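Local atomic coordinates of basic helix-loop-helix, putative, expressed (Oryza sativa subsp. japonica, PDB entry 5LW0), a protein that binds ADP-ribose through its macrodomain, the part held in this chain, and probably acts in the repair of DNA interstrand crosslinks. Residues A[54-59]-A[91-96]; A[60-65]-A[221-226]; A[177-180]-A[184-187]. All coordinates share one frame; numbering follows the deposited sequence.

Two of the three contacts share helix 52-69. Contact 1 joins its beginning to the end of helix 85-96, and contact 2 joins its next turns to helix 208-230; their centres lie about 13 Å apart, and they touch where V60 packs on K93. Contact 3, about 29 Å between centres from contact 1 and 22 Å from contact 2, lies across the chain's centre from contact 1. Along the chain the segments of contacts 1 and 2 alternate, while both segments of contact 3 fall between the halves of contact 2. In this ADP-ribose-binding macrodomain, contacts 1 and 2 thus join one helix to two others, and contact 3 shapes the connection between strands 167-172 and 187-192.

Contact 1 (A[54-59]-A[91-96]); sequences RASDII and KEKAAK
K93 reaches from helix 85-96 to helix 52-69 and sets its ammonium group between the side chains of S56 and D57. Lysine suits the place because, extended beyond CG as it is here, it is long enough to carry its charge across to the facing helix; the nearest CA atoms, those of D57 and K93, are 7.1 Å apart. NZ gives a hydrogen bond to S56 OG at 2.7 Å and another to D57 OD1, also at 2.7 Å, the second being a salt bridge.

The two acceptors are presented differently. S56 points its side chain at the other helix, and its hydroxyl lies between the backbone N and the carbonyl carbon (chi1 60°). Since NZ donates to OG, the single hydroxyl hydrogen is left for the backbone carbonyls of L52 and D53 in the preceding turn, shared between them or given to one at a time. D57 starts out away from helix 85-96, but its carboxylate swings back beside its own backbone N (chi1 -72°) and brings OD1 to the ammonium. NZ meets that oxygen from above the carboxylate plane, 57° out of it.

The approach is not confined to the charged tip. K93 CD lies 3.4 Å from D57 OD1 and 3.5 Å from S56 OG, so the last methylenes run close beside both oxygens. Serine is small enough for this place, where its side chain also touches I86, L89 and V90.

Chemically, one ammonium ties the two helices through two hydrogen bonds, one of them reinforced by opposite charge. The nearby ammonium would probably stabilise the carboxylate of D57, and K93 itself, in the last turn of its helix, is likely to be favourably placed for a positive charge.

Contact 2 (A[60-65]-A[221-226]); sequences VDAVAD and SLFENF
F223 pushes its ring from helix 208-230 against A62 and V63, consecutive residues of helix 52-69, and these three residues supply the surface buried here. The phenylalanine contributes the largest share. Its CG is anti to its own carbonyl carbon (chi1 -63°), which directs the ring outward to the other helix, where the far end does the touching: CE2 comes to 3.9 Å from A62 CB, and CZ lies 3.9 Å from V63 CG2.

A62 is the smaller of the two partners. Its methyl points to helix 208-230, and a side chain no larger than this lets the ring come down near the backbone, with F223 CE2 3.9 Å from A62 O as well. That carbonyl oxygen sits obliquely to the ring, and no hydrogen bond crosses between the segments; the attraction is that of close apolar surfaces. V63 adds a second methyl group from the next position. Its CG2 stands beside the backbone N and meets the end of the ring at a slant, while the beta-branched shape keeps this methyl close to the helix. The nearest CA atoms, of V63 and F223, remain 8.3 Å apart, a spacing that leaves room for an aromatic ring between the backbones.

With an alanine at F223 the ring would be gone, a gap would probably open between the helices beside the methyls of A62 and V63, and F40 would lose its ring partner.

All three residues are buried. F223 makes an edge-to-face ring contact with F40 and also touches L38, both on strand 37-40, while A62 meets Y219 one turn earlier on helix 208-230. The phenylalanine therefore lies where helix 52-69, helix 208-230 and strand 37-40 of the sheet come together.

Contact 3 (A[177-180]-A[184-187]); sequences SPLH and GVTH
L179 and V185 make the apolar part of this contact. With L179 CG anti to its backbone N (chi1 -177°), the leucine reaches V185, and its CG lies 3.9 Å from V185 CG2. Both are buried branched aliphatics that suit the space between the helix and the chain leaving it, and both also touch L173.

One backbone hydrogen bond crosses the contact. G184 N donates to H180 O at 2.9 Å, four residues back as in a helix, bent to 140° at the hydrogen and arriving 38° out of the carbonyl plane. At the other end of the short helix S177 is the N-cap: in a side-chain capping bond its OG accepts from L179 N at 3.3 Å, and it also bonds to A148 O.

V185 O receives a CA-H···O contact from H180 CA at 3.3 Å. In the conformer given, one of two deposited for H180, that oxygen also sits over one face of the imidazole, and ND1 is hydrogen-bonded to L173 O.

The arrangement is that of a brief helix closed at both ends: a serine N-cap followed by proline, and a glycine whose positive phi lets the chain leave the helix. It links the antiparallel neighbours 167-172 and 187-192 of the macrodomain sheet.

Contact 1 (A[54-59]-A[91-96])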
# COMPACT_ATOMS: atom_id res chain seq x y z
N ARG A 54 5.81 -10.84 -11.94
CA ARG A 54 4.56 -11.39 -11.45
C ARG A 54 3.77 -10.34 -10.61
O ARG A 54 2.56 -10.21 -10.78
CB ARG A 54 4.82 -12.63 -10.64
CG ARG A 54 3.59 -13.31 -10.06
CD ARG A 54 2.56 -13.73 -11.05
NE ARG A 54 3.05 -14.60 -12.05
CZ ARG A 54 3.05 -15.95 -11.96
NH1 ARG A 54 2.59 -16.57 -10.86
NH2 ARG A 54 3.53 -16.69 -12.97
N ALA A 55 4.47 -9.64 -9.74
CA ALA A 55 3.83 -8.59 -8.89
C ALA A 55 3.14 -7.54 -9.76
O ALA A 55 2.01 -7.11 -9.46
CB ALA A 55 4.79 -7.99 -7.95
N SER A 56 3.84 -7.08 -10.81
CA SER A 56 3.27 -6.02 -11.61
C SER A 56 1.97 -6.49 -12.33
O SER A 56 1.04 -5.72 -12.48
CB SER A 56 4.34 -5.44 -12.58
OG SER A 56 4.83 -6.44 -13.47
N ASP A 57 1.91 -7.76 -12.78
CA ASP A 57 0.72 -8.29 -13.35
C ASP A 57 -0.40 -8.26 -12.31
O ASP A 57 -1.58 -7.97 -12.63
CB ASP A 57 0.90 -9.80 -13.72
CG ASP A 57 1.80 -10.05 -14.94
OD1 ASP A 57 2.03 -9.16 -15.74
OD2 ASP A 57 2.18 -11.25 -15.12
N ILE A 58 -0.07 -8.68 -11.09
CA ILE A 58 -1.07 -8.78 -10.02
C ILE A 58 -1.61 -7.38 -9.62
O ILE A 58 -2.82 -7.21 -9.46
CB ILE A 58 -0.51 -9.54 -8.83
CG1 ILE A 58 -0.38 -11.00 -9.23
CG2 ILE A 58 -1.40 -9.42 -7.58
CD1 ILE A 58 0.39 -11.83 -8.25
N ILE A 59 -0.71 -6.41 -9.52
CA ILE A 59 -1.12 -5.02 -9.20
C ILE A 59 -2.16 -4.53 -10.21
O ILE A 59 -3.24 -4.03 -9.86
CB ILE A 59 0.09 -4.03 -9.18
CG1 ILE A 59 0.98 -4.27 -7.96
CG2 ILE A 59 -0.40 -2.58 -9.11
CD1 ILE A 59 2.36 -3.69 -8.06
N LYS A 91 3.52 0.67 -15.23
CA LYS A 91 3.10 1.67 -16.29
C LYS A 91 2.82 0.95 -17.62
O LYS A 91 1.85 1.22 -18.28
CB LYS A 91 4.17 2.74 -16.47
CG LYS A 91 4.16 3.76 -15.40
CD LYS A 91 4.96 4.97 -15.84
CE LYS A 91 6.17 5.13 -15.06
NZ LYS A 91 6.98 6.30 -15.57
N GLU A 92 3.73 0.05 -18.00
CA GLU A 92 3.64 -0.65 -19.30
C GLU A 92 2.37 -1.50 -19.35
O GLU A 92 1.59 -1.42 -20.30
CB GLU A 92 4.81 -1.61 -19.46
CG GLU A 92 6.10 -1.03 -19.90
CD GLU A 92 7.22 -2.07 -19.93
OE1 GLU A 92 6.95 -3.25 -19.59
OE2 GLU A 92 8.36 -1.71 -20.28
N LYS A 93 2.12 -2.20 -18.26
CA LYS A 93 0.99 -3.08 -18.18
C LYS A 93 -0.33 -2.34 -18.02
O LYS A 93 -1.34 -2.77 -18.60
CB LYS A 93 1.19 -4.10 -17.08
CG LYS A 93 2.40 -5.00 -17.39
CD LYS A 93 2.78 -5.91 -16.27
CE LYS A 93 3.98 -6.75 -16.73
NZ LYS A 93 4.38 -7.77 -15.76
N ALA A 94 -0.34 -1.22 -17.27
CA ALA A 94 -1.53 -0.47 -17.15
C ALA A 94 -1.96 0.12 -18.48
O ALA A 94 -3.14 0.18 -18.77
CB ALA A 94 -1.35 0.62 -16.12
N ALA A 95 -1.00 0.57 -19.27
CA ALA A 95 -1.28 1.08 -20.61
C ALA A 95 -1.86 -0.04 -21.54
O ALA A 95 -2.84 0.18 -22.21
CB ALA A 95 -0.05 1.70 -21.21
N LYS A 96 -1.27 -1.21 -21.51
CA LYS A 96 -1.79 -2.35 -22.28
C LYS A 96 -3.21 -2.69 -21.90
O LYS A 96 -4.02 -3.00 -22.76
CB LYS A 96 -0.91 -3.57 -22.10
CG LYS A 96 0.42 -3.47 -22.83
CD LYS A 96 1.08 -4.85 -22.98
CE LYS A 96 2.48 -4.88 -22.35
NZ LYS A 96 3.51 -4.22 -23.21

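Contact 2 (A[60-65]-A[221-226])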
# COMPACT_ATOMS: atom_id res chain seq x y z
N VAL A 60 -1.83 -4.65 -11.48
CA VAL A 60 -2.69 -4.13 -12.52
C VAL A 60 -4.01 -4.86 -12.61
O VAL A 60 -5.08 -4.25 -12.78
CB VAL A 60 -1.95 -4.09 -13.88
CG1 VAL A 60 -2.87 -3.85 -15.00
CG2 VAL A 60 -0.82 -3.04 -13.86
N ASP A 61 -4.00 -6.16 -12.41
CA ASP A 61 -5.28 -6.90 -12.34
C ASP A 61 -6.12 -6.53 -11.15
O ASP A 61 -7.33 -6.39 -11.27
CB ASP A 61 -5.03 -8.39 -12.39
CG ASP A 61 -4.62 -8.87 -13.81
OD1 ASP A 61 -4.82 -8.13 -14.83
OD2 ASP A 61 -4.05 -9.96 -13.92
N ALA A 62 -5.50 -6.36 -9.97
CA ALA A 62 -6.25 -5.99 -8.75
C ALA A 62 -6.84 -4.57 -8.87
O ALA A 62 -7.95 -4.30 -8.44
CB ALA A 62 -5.35 -6.06 -7.51
N VAL A 63 -6.06 -3.69 -9.45
CA VAL A 63 -6.51 -2.30 -9.68
C VAL A 63 -7.68 -2.28 -10.67
O VAL A 63 -8.70 -1.65 -10.42
CB VAL A 63 -5.34 -1.43 -10.19
CG1 VAL A 63 -5.85 -0.15 -10.77
CG2 VAL A 63 -4.35 -1.18 -9.04
N ALA A 64 -7.52 -2.99 -11.77
CA ALA A 64 -8.61 -3.04 -12.77
C ALA A 64 -9.88 -3.58 -12.13
O ALA A 64 -10.98 -3.00 -12.31
CB ALA A 64 -8.21 -3.90 -13.93
N ASP A 65 -9.75 -4.65 -11.34
CA ASP A 65 -10.91 -5.27 -10.68
C ASP A 65 -11.62 -4.30 -9.73
O ASP A 65 -12.84 -4.19 -9.78
CB ASP A 65 -10.51 -6.54 -9.96
CG ASP A 65 -10.20 -7.74 -10.93
OD1 ASP A 65 -10.49 -7.63 -12.13
OD2 ASP A 65 -9.63 -8.77 -10.46
N SER A 221 -7.78 -6.90 -0.30
CA SER A 221 -8.09 -6.58 1.05
C SER A 221 -7.81 -5.07 1.33
O SER A 221 -8.61 -4.36 1.97
CB SER A 221 -7.27 -7.46 2.02
OG SER A 221 -7.54 -7.09 3.36
N LEU A 222 -6.65 -4.62 0.88
CA LEU A 222 -6.26 -3.23 0.94
C LEU A 222 -7.32 -2.33 0.30
O LEU A 222 -7.78 -1.37 0.93
CB LEU A 222 -4.95 -3.02 0.26
CG LEU A 222 -4.49 -1.60 0.01
CD1 LEU A 222 -4.40 -0.80 1.32
CD2 LEU A 222 -3.20 -1.60 -0.77
N PHE A 223 -7.69 -2.63 -0.92
CA PHE A 223 -8.59 -1.78 -1.66
C PHE A 223 -9.95 -1.80 -1.08
O PHE A 223 -10.62 -0.76 -1.00
CB PHE A 223 -8.61 -2.14 -3.13
CG PHE A 223 -7.27 -1.95 -3.86
CD1 PHE A 223 -6.31 -1.05 -3.47
CD2 PHE A 223 -6.98 -2.77 -4.94
CE1 PHE A 223 -5.15 -0.91 -4.16
CE2 PHE A 223 -5.80 -2.63 -5.62
CZ PHE A 223 -4.88 -1.75 -5.21
N GLU A 224 -10.38 -2.94 -0.58
CA GLU A 224 -11.71 -3.04 0.10
C GLU A 224 -11.73 -2.26 1.42
O GLU A 224 -12.73 -1.57 1.74
CB GLU A 224 -12.12 -4.49 0.32
CG GLU A 224 -12.56 -5.20 -0.92
CD GLU A 224 -13.99 -4.86 -1.33
OE1 GLU A 224 -14.79 -4.42 -0.48
OE2 GLU A 224 -14.29 -5.10 -2.49
N ASN A 225 -10.66 -2.34 2.20
CA ASN A 225 -10.55 -1.49 3.40
C ASN A 225 -10.57 -0.03 3.06
O ASN A 225 -11.15 0.75 3.77
CB ASN A 225 -9.29 -1.87 4.18
CG ASN A 225 -9.59 -2.88 5.26
OD1 ASN A 225 -10.50 -2.66 6.09
ND2 ASN A 225 -8.71 -3.86 5.41
N PHE A 226 -9.92 0.35 1.97
CA PHE A 226 -9.89 1.75 1.58
C PHE A 226 -11.30 2.22 1.18
O PHE A 226 -11.75 3.21 1.62
CB PHE A 226 -8.89 1.92 0.44
CG PHE A 226 -8.97 3.24 -0.27
CD1 PHE A 226 -8.83 4.43 0.40
CD2 PHE A 226 -9.25 3.25 -1.61
CE1 PHE A 226 -8.91 5.66 -0.34
CE2 PHE A 226 -9.25 4.43 -2.33
CZ PHE A 226 -9.19 5.61 -1.67

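Contact 3 (A[177-180]-A[184-187])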
# COMPACT_ATOMS: atom_id res chain seq x y z
N SER A 177 -0.59 13.28 15.11
CA SER A 177 0.57 12.72 14.46
C SER A 177 1.20 13.74 13.53
O SER A 177 0.49 14.34 12.72
CB SER A 177 0.19 11.48 13.65
OG SER A 177 1.32 11.03 12.93
N PRO A 178 2.55 13.89 13.57
CA PRO A 178 3.22 14.76 12.61
C PRO A 178 2.88 14.42 11.14
O PRO A 178 2.77 15.31 10.30
CB PRO A 178 4.71 14.51 12.90
CG PRO A 178 4.74 14.18 14.36
CD PRO A 178 3.47 13.40 14.61
N LEU A 179 2.69 13.12 10.85
CA LEU A 179 2.31 12.71 9.50
C LEU A 179 0.93 13.26 9.09
O LEU A 179 0.73 13.62 7.94
CB LEU A 179 2.34 11.18 9.39
CG LEU A 179 2.03 10.61 7.99
CD1 LEU A 179 3.01 11.10 6.93
CD2 LEU A 179 2.14 9.10 8.10
N HIS A 180 -0.02 13.34 10.04
CA HIS A 180 -1.32 13.92 9.79
C HIS A 180 -1.13 15.47 9.57
O HIS A 180 -1.63 16.05 8.62
CB HIS A 180 -2.25 13.58 11.01
CG HIS A 180 -3.73 13.74 10.76
ND1 HIS A 180 -4.67 12.81 11.17
CD2 HIS A 180 -4.43 14.75 10.19
CE1 HIS A 180 -5.88 13.24 10.87
NE2 HIS A 180 -5.76 14.41 10.27
N GLY A 184 -1.44 15.45 5.79
CA GLY A 184 -2.88 15.31 5.67
C GLY A 184 -3.38 13.86 5.76
O GLY A 184 -4.55 13.60 5.52
N VAL A 185 -2.51 12.95 6.16
CA VAL A 185 -2.85 11.52 6.24
C VAL A 185 -3.83 11.34 7.43
O VAL A 185 -3.55 11.75 8.59
CB VAL A 185 -1.64 10.66 6.42
CG1 VAL A 185 -2.01 9.20 6.67
CG2 VAL A 185 -0.69 10.77 5.24
N THR A 186 -4.96 10.69 7.15
CA THR A 186 -6.00 10.42 8.14
C THR A 186 -6.11 8.92 8.51
O THR A 186 -6.66 8.58 9.55
CB THR A 186 -7.37 10.89 7.64
OG1 THR A 186 -7.73 10.16 6.46
CG2 THR A 186 -7.42 12.37 7.40
N HIS A 187 -5.55 8.03 7.66
CA HIS A 187 -5.63 6.60 7.89
C HIS A 187 -4.44 5.93 7.27
O HIS A 187 -3.96 6.35 6.22
CB HIS A 187 -6.90 5.98 7.21
CG HIS A 187 -8.19 6.46 7.78
ND1 HIS A 187 -8.76 7.66 7.44
CD2 HIS A 187 -9.06 5.85 8.61
CE1 HIS A 187 -9.89 7.81 8.09
NE2 HIS A 187 -10.13 6.71 8.76